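Local structure of Bm4233, isoform b (Brugia malayi, 6ANY) at residues Ser109-Leu114 / Leu133-Met138; Ser120-Asp125 / Lys174-Glu179. The protein probably binds and carries sterols as a venom allergen-like member of the CAP family, and is a vaccine candidate for lymphatic filariasis. All coordinates share one frame; numbering follows the deposited sequence.

One contact lies at what is probably the central CAP cleft, the other at a glycosylated loop. Interaction 1, a buried meeting of two short helices, lies about 10 Å from the centre of the chain; interaction 2, where two loops meet beneath an N-linked glycan, lies about 17 Å from it. Their own centres are about 13 Å apart. In sequence the four segments alternate, so that 120-125 falls between the two helices of interaction 1. In space they touch through apolar side chains: Thr136 CG2 packs on Ile177 CD1 at 3.9 Å, and Leu133 CD2 meets Leu123 CD1 at 4.3 Å. Helix 133-138, one half of interaction 1, thus packs against both loops of interaction 2.

Interaction 1: residues Ser109-Leu114 / Leu133-Met138; sequences SELPKL and LHFTQM
Glu110 and His134 face each other in what is, by family resemblance, the central CAP cleft, whose characteristic tetrad of two histidines and two glutamates they would half supply. Glu110 reaches over with CG anti to its carbonyl carbon and an extended chain beyond, bringing the carboxylate to the first turn of helix 133-138. There its two oxygens divide the work. OE1 takes the backbone N-H of Phe135 in a nearly straight bond (N to OE1 3.0 Å, 168°), the donor standing above the carboxylate plane, and a weak, bent one from His134 N. OE2 meets His134 ND1 at the edge of the imidazole, a His-carboxylate hydrogen bond modelled at a very short 2.4 Å, a value best treated as doubtful; the carboxylate and imidazole planes are 53° apart.

His134 to Gln137, HFTQ, resemble the H-[YF]-T-Q core of the CAP signature, and the axes of the two short helical segments approach to 9.4 Å, with N-to-C directions 142° apart.

Beside the polar site the contact turns apolar. Leu111 CB sits over the centre of one Phe135 face, a CH-pi contact 3.6 Å from the ring centroid, while Leu111 CD1 rests 3.8 Å from Phe135 CZ. Trp108 meets the Phe135 ring edge-to-face, and Trp107 meets the His134 ring. Asn82, on strand 80-87, donates to the carbonyl of His134.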
loop_
_atom_site.group_PDB
_atom_site.type_symbol
_atom_site.label_atom_id
_atom_site.label_comp_id
_atom_site.label_asym_id
_atom_site.label_seq_id
_atom_site.Cartn_x
_atom_site.Cartn_y
_atom_site.Cartn_z
ATOM N N SER A 109 5.033 7.095 5.241
ATOM C CA SER A 109 5.541 8.135 6.125
ATOM C C SER A 109 4.474 9.181 6.460
ATOM O O SER A 109 4.651 9.988 7.387
ATOM C CB SER A 109 6.759 8.871 5.496
ATOM O OG SER A 109 6.344 9.811 4.460
ATOM N N GLU A 110 3.373 9.200 5.709
ATOM C CA GLU A 110 2.215 10.040 6.054
ATOM C C GLU A 110 1.682 9.805 7.455
ATOM O O GLU A 110 1.140 10.751 8.076
ATOM C CB GLU A 110 1.081 9.912 5.015
ATOM C CG GLU A 110 1.417 10.537 3.692
ATOM C CD GLU A 110 0.440 10.223 2.600
ATOM O OE1 GLU A 110 -0.468 9.392 2.796
ATOM O OE2 GLU A 110 0.580 10.819 1.508
ATOM N N LEU A 111 1.878 8.582 7.993
ATOM C CA LEU A 111 1.319 8.285 9.295
ATOM C C LEU A 111 1.979 9.118 10.402
ATOM O O LEU A 111 1.263 9.849 11.136
ATOM C CB LEU A 111 1.362 6.794 9.599
ATOM C CG LEU A 111 1.255 6.418 11.103
ATOM C CD1 LEU A 111 -0.149 6.678 11.636
ATOM C CD2 LEU A 111 1.643 4.993 11.343
ATOM N N PRO A 112 3.324 9.010 10.551
ATOM C CA PRO A 112 3.983 9.761 11.625
ATOM C C PRO A 112 4.052 11.241 11.367
ATOM O O PRO A 112 3.946 12.024 12.307
ATOM C CB PRO A 112 5.376 9.141 11.683
ATOM C CG PRO A 112 5.548 8.465 10.386
ATOM C CD PRO A 112 4.228 7.967 10.016
ATOM N N LYS A 113 4.141 11.647 10.114
ATOM C CA LYS A 113 4.273 13.092 9.749
ATOM C C LYS A 113 2.974 13.879 9.619
ATOM O O LYS A 113 2.986 15.029 9.972
ATOM C CB LYS A 113 5.032 13.277 8.453
ATOM C CG LYS A 113 6.364 12.585 8.395
ATOM C CD LYS A 113 7.289 12.876 9.576
ATOM C CE LYS A 113 8.341 13.934 9.295
ATOM N NZ LYS A 113 9.641 13.663 9.994
ATOM N N LEU A 114 1.895 13.276 9.102
ATOM C CA LEU A 114 0.642 13.992 8.836
ATOM C C LEU A 114 -0.650 13.450 9.498
ATOM O O LEU A 114 -1.702 14.115 9.426
ATOM C CB LEU A 114 0.411 14.033 7.352
ATOM C CG LEU A 114 1.499 14.743 6.535
ATOM C CD1 LEU A 114 1.284 14.368 5.091
ATOM C CD2 LEU A 114 1.409 16.257 6.728
ATOM N N LEU A 133 -3.969 9.820 2.615
ATOM C CA LEU A 133 -4.636 8.842 1.795
ATOM C C LEU A 133 -3.735 7.794 1.174
ATOM O O LEU A 133 -4.230 6.685 0.884
ATOM C CB LEU A 133 -5.507 9.513 0.707
ATOM C CG LEU A 133 -6.767 10.213 1.319
ATOM C CD1 LEU A 133 -7.659 10.876 0.245
ATOM C CD2 LEU A 133 -7.637 9.223 2.152
ATOM N N HIS A 134 -2.436 8.104 0.984
ATOM C CA HIS A 134 -1.527 7.098 0.463
ATOM C C HIS A 134 -1.305 6.024 1.550
ATOM O O HIS A 134 -1.412 4.832 1.307
ATOM C CB HIS A 134 -0.213 7.694 -0.042
ATOM C CG HIS A 134 -0.392 8.812 -0.993
ATOM N ND1 HIS A 134 -0.400 10.127 -0.590
ATOM C CD2 HIS A 134 -0.677 8.819 -2.318
ATOM C CE1 HIS A 134 -0.659 10.895 -1.632
ATOM N NE2 HIS A 134 -0.847 10.123 -2.688
ATOM N N PHE A 135 -1.033 6.487 2.751
ATOM C CA PHE A 135 -0.857 5.664 3.905
ATOM C C PHE A 135 -2.155 4.857 4.191
ATOM O O PHE A 135 -2.092 3.684 4.431
ATOM C CB PHE A 135 -0.512 6.525 5.125
ATOM C CG PHE A 135 -0.869 5.870 6.421
ATOM C CD1 PHE A 135 -0.181 4.779 6.864
ATOM C CD2 PHE A 135 -1.906 6.362 7.192
ATOM C CE1 PHE A 135 -0.508 4.158 8.075
ATOM C CE2 PHE A 135 -2.285 5.734 8.355
ATOM C CZ PHE A 135 -1.607 4.621 8.786
ATOM N N THR A 136 -3.319 5.495 4.138
ATOM C CA THR A 136 -4.561 4.833 4.508
ATOM C C THR A 136 -4.880 3.684 3.565
ATOM O O THR A 136 -5.253 2.612 4.033
ATOM C CB THR A 136 -5.708 5.805 4.695
ATOM O OG1 THR A 136 -5.897 6.615 3.534
ATOM C CG2 THR A 136 -5.509 6.699 5.977
ATOM N N GLN A 137 -4.554 3.837 2.276
ATOM C CA GLN A 137 -4.719 2.762 1.311
ATOM C C GLN A 137 -3.770 1.622 1.636
ATOM O O GLN A 137 -4.152 0.470 1.545
ATOM C CB GLN A 137 -4.521 3.292 -0.092
ATOM C CG GLN A 137 -4.569 2.289 -1.199
ATOM C CD GLN A 137 -5.903 1.600 -1.298
ATOM O OE1 GLN A 137 -6.800 2.054 -2.050
ATOM N NE2 GLN A 137 -6.037 0.471 -0.608
ATOM N N MET A 138 -2.516 1.931 1.994
ATOM C CA MET A 138 -1.559 0.871 2.332
ATOM C C MET A 138 -2.011 0.171 3.603
ATOM O O MET A 138 -1.680 -0.982 3.821
ATOM C CB MET A 138 -0.120 1.416 2.602
ATOM C CG MET A 138 0.623 1.957 1.411
ATOM S SD MET A 138 2.264 2.487 1.788
ATOM C CE MET A 138 3.143 0.945 2.167
#

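Interaction 2: residues Ser120-Asp125 / Lys174-Glu179; sequences SNNLTD and KELIYE. With NAG (2-acetamido-2-deoxy-beta-D-glucopyranose), chain C; NAG (2-acetamido-2-deoxy-beta-D-glucopyranose), chain B.
Asn121 sets its side-chain amide steeply over one face of the Tyr178 ring, the planes 69° apart. Its CG lies 3.8 Å above the ring plane, offset toward the rim; the still closer approach of ND2 is too tight in the model to interpret. The Tyr178 hydroxyl has its own partner, the carbonyl of Pro41. Asn121 and Ile177 side chains cross at about a right angle, while Asn121 O accepts from Ile177 N at 2.9 Å.

Asn122, in a single beta bridge with Leu176, turns the other way. CG is anti to the backbone N (chi1 -169°), and ND2 is bonded covalently to C1 of the chain C NAG, the N-glycosylation of an Asn-Leu-Thr sequon. The NAG acetamide N2 then donates to Lys174 O at 2.7 Å, so the sugar is tied to both loops. Leu176 touches both Asn122 and the sugar, its CD2 3.7 Å from Asn122 CB and its CG 3.8 Å from C8 of that NAG. Leu123, centre of an inverse gamma turn, completes the backbone pairing: its N donates to Glu175 O at 2.9 Å and its O accepts from Lys174 N at 2.8 Å.

Thr124 occupies the N-cap position of helix 125-128, Tyr178 packs on Leu27 and Ile28 of helix 10-28, and Glu179 pairs with Lys44 where strands 179-180 and 43-44 run antiparallel.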
loop_
_atom_site.group_PDB
_atom_site.type_symbol
_atom_site.label_atom_id
_atom_site.label_comp_id
_atom_site.label_asym_id
_atom_site.label_seq_id
_atom_site.Cartn_x
_atom_site.Cartn_y
_atom_site.Cartn_z
ATOM N N SER A 120 -10.981 6.508 17.056
ATOM C CA SER A 120 -12.015 5.724 16.389
ATOM C C SER A 120 -11.524 4.948 15.172
ATOM O O SER A 120 -12.156 3.965 14.806
ATOM C CB SER A 120 -13.179 6.598 15.910
ATOM O OG SER A 120 -12.751 7.453 14.865
ATOM N N ASN A 121 -10.418 5.390 14.554
ATOM C CA ASN A 121 -9.819 4.825 13.311
ATOM C C ASN A 121 -10.756 5.035 12.122
ATOM O O ASN A 121 -10.621 4.391 11.089
ATOM C CB ASN A 121 -9.369 3.342 13.407
ATOM C CG ASN A 121 -7.886 3.155 13.217
ATOM O OD1 ASN A 121 -7.198 4.017 12.694
ATOM N ND2 ASN A 121 -7.387 2.011 13.642
ATOM N N ASN A 122 -11.699 5.954 12.288
ATOM C CA ASN A 122 -12.688 6.281 11.269
ATOM C C ASN A 122 -12.110 7.243 10.234
ATOM O O ASN A 122 -11.398 8.179 10.579
ATOM C CB ASN A 122 -13.908 6.905 11.949
ATOM C CG ASN A 122 -15.106 7.042 11.033
ATOM O OD1 ASN A 122 -15.055 6.751 9.841
ATOM N ND2 ASN A 122 -16.208 7.495 11.613
ATOM N N LEU A 123 -12.412 7.007 8.965
ATOM C CA LEU A 123 -11.919 7.870 7.906
ATOM C C LEU A 123 -12.930 8.967 7.608
ATOM O O LEU A 123 -13.644 8.920 6.612
ATOM C CB LEU A 123 -11.600 7.058 6.650
ATOM C CG LEU A 123 -11.060 7.797 5.427
ATOM C CD1 LEU A 123 -9.881 8.693 5.757
ATOM C CD2 LEU A 123 -10.704 6.815 4.326
ATOM N N THR A 124 -12.995 9.951 8.497
ATOM C CA THR A 124 -13.924 11.086 8.325
ATOM C C THR A 124 -13.294 12.111 7.417
ATOM O O THR A 124 -12.081 12.061 7.139
ATOM C CB THR A 124 -14.215 11.766 9.663
ATOM O OG1 THR A 124 -12.987 11.928 10.383
ATOM C CG2 THR A 124 -15.070 10.881 10.518
ATOM N N ASP A 125 -14.113 13.060 6.990
ATOM C CA ASP A 125 -13.685 14.153 6.109
ATOM C C ASP A 125 -12.500 14.913 6.687
ATOM O O ASP A 125 -11.612 15.330 5.927
ATOM C CB ASP A 125 -14.847 15.167 5.834
ATOM C CG ASP A 125 -15.964 14.594 4.935
ATOM O OD1 ASP A 125 -15.738 13.566 4.245
ATOM O OD2 ASP A 125 -17.094 15.175 4.922
ATOM N N LYS A 174 -16.043 7.612 5.873
ATOM C CA LYS A 174 -16.934 7.224 6.963
ATOM C C LYS A 174 -16.857 5.750 7.276
ATOM O O LYS A 174 -17.616 5.268 8.094
ATOM C CB LYS A 174 -18.403 7.671 6.738
ATOM C CG LYS A 174 -18.523 9.163 6.518
ATOM C CD LYS A 174 -19.982 9.619 6.603
ATOM C CE LYS A 174 -20.493 10.409 5.407
ATOM N NZ LYS A 174 -21.841 9.900 4.989
ATOM N N GLU A 175 -15.914 5.038 6.659
ATOM C CA GLU A 175 -15.577 3.683 7.069
ATOM C C GLU A 175 -14.297 3.727 7.853
ATOM O O GLU A 175 -13.480 4.666 7.702
ATOM C CB GLU A 175 -15.367 2.811 5.869
ATOM C CG GLU A 175 -16.605 2.504 5.078
ATOM C CD GLU A 175 -16.325 1.513 3.970
ATOM O OE1 GLU A 175 -15.243 0.827 3.996
ATOM O OE2 GLU A 175 -17.210 1.362 3.091
ATOM N N LEU A 176 -14.094 2.716 8.683
ATOM C CA LEU A 176 -12.849 2.613 9.457
ATOM C C LEU A 176 -11.716 2.179 8.534
ATOM O O LEU A 176 -11.935 1.355 7.656
ATOM C CB LEU A 176 -12.979 1.579 10.595
ATOM C CG LEU A 176 -14.142 1.809 11.591
ATOM C CD1 LEU A 176 -14.129 0.669 12.609
ATOM C CD2 LEU A 176 -14.104 3.182 12.282
ATOM N N ILE A 177 -10.518 2.620 8.819
ATOM C CA ILE A 177 -9.339 2.249 8.041
ATOM C C ILE A 177 -9.053 0.746 8.250
ATOM O O ILE A 177 -8.839 -0.024 7.293
ATOM C CB ILE A 177 -8.137 3.095 8.468
ATOM C CG1 ILE A 177 -8.437 4.583 8.156
ATOM C CG2 ILE A 177 -6.845 2.599 7.762
ATOM C CD1 ILE A 177 -7.654 5.530 9.000
ATOM N N TYR A 178 -9.096 0.350 9.517
ATOM C CA TYR A 178 -9.067 -1.047 9.895
ATOM C C TYR A 178 -9.849 -1.266 11.187
ATOM O O TYR A 178 -10.096 -0.340 11.895
ATOM C CB TYR A 178 -7.625 -1.562 10.037
ATOM C CG TYR A 178 -6.751 -0.875 11.068
ATOM C CD1 TYR A 178 -6.015 0.247 10.728
ATOM C CD2 TYR A 178 -6.599 -1.397 12.365
ATOM C CE1 TYR A 178 -5.199 0.881 11.635
ATOM C CE2 TYR A 178 -5.787 -0.760 13.320
ATOM C CZ TYR A 178 -5.088 0.400 12.959
ATOM O OH TYR A 178 -4.253 1.062 13.866
ATOM N N GLU A 179 -10.267 -2.495 11.455
ATOM C CA GLU A 179 -11.106 -2.801 12.648
ATOM C C GLU A 179 -10.243 -2.810 13.920
ATOM O O GLU A 179 -9.158 -3.375 13.929
ATOM C CB GLU A 179 -11.836 -4.146 12.548
ATOM C CG GLU A 179 -12.712 -4.297 11.348
ATOM C CD GLU A 179 -13.302 -5.715 11.246
ATOM O OE1 GLU A 179 -13.407 -6.367 12.355
ATOM O OE2 GLU A 179 -13.631 -6.126 10.068
HETATM C C1 NAG C . -17.614 7.854 11.299
HETATM C C2 NAG C . -18.622 6.729 11.428
HETATM C C3 NAG C . -19.963 7.193 10.859
HETATM C C4 NAG C . -20.363 8.561 11.426
HETATM C C5 NAG C . -19.202 9.555 11.300
HETATM C C6 NAG C . -19.481 10.919 11.923
HETATM C C7 NAG C . -17.881 4.410 11.420
HETATM C C8 NAG C . -17.544 3.221 10.577
HETATM N N2 NAG C . -18.101 5.545 10.764
HETATM O O3 NAG C . -20.978 6.236 11.172
HETATM O O4 NAG C . -21.525 9.047 10.726
HETATM O O5 NAG C . -18.054 9.027 11.945
HETATM O O6 NAG C . -20.043 10.738 13.225
HETATM O O7 NAG C . -17.949 4.336 12.631
HETATM C C1 NAG B . -22.554 9.510 11.627
HETATM C C2 NAG B . -23.369 10.594 10.930
HETATM C C3 NAG B . -24.444 11.145 11.856
HETATM C C4 NAG B . -25.312 9.978 12.319
HETATM C C5 NAG B . -24.386 8.964 12.993
HETATM C C6 NAG B . -25.148 7.794 13.599
HETATM C C7 NAG B . -22.596 12.109 9.219
HETATM C C8 NAG B . -22.398 13.587 9.063
HETATM N N2 NAG B . -22.508 11.658 10.462
HETATM O O3 NAG B . -25.193 12.166 11.177
HETATM O O4 NAG B . -26.307 10.410 13.255
HETATM O O5 NAG B . -23.432 8.475 12.053
HETATM O O6 NAG B . -24.222 6.754 13.914
HETATM O O7 NAG B . -22.828 11.370 8.273
#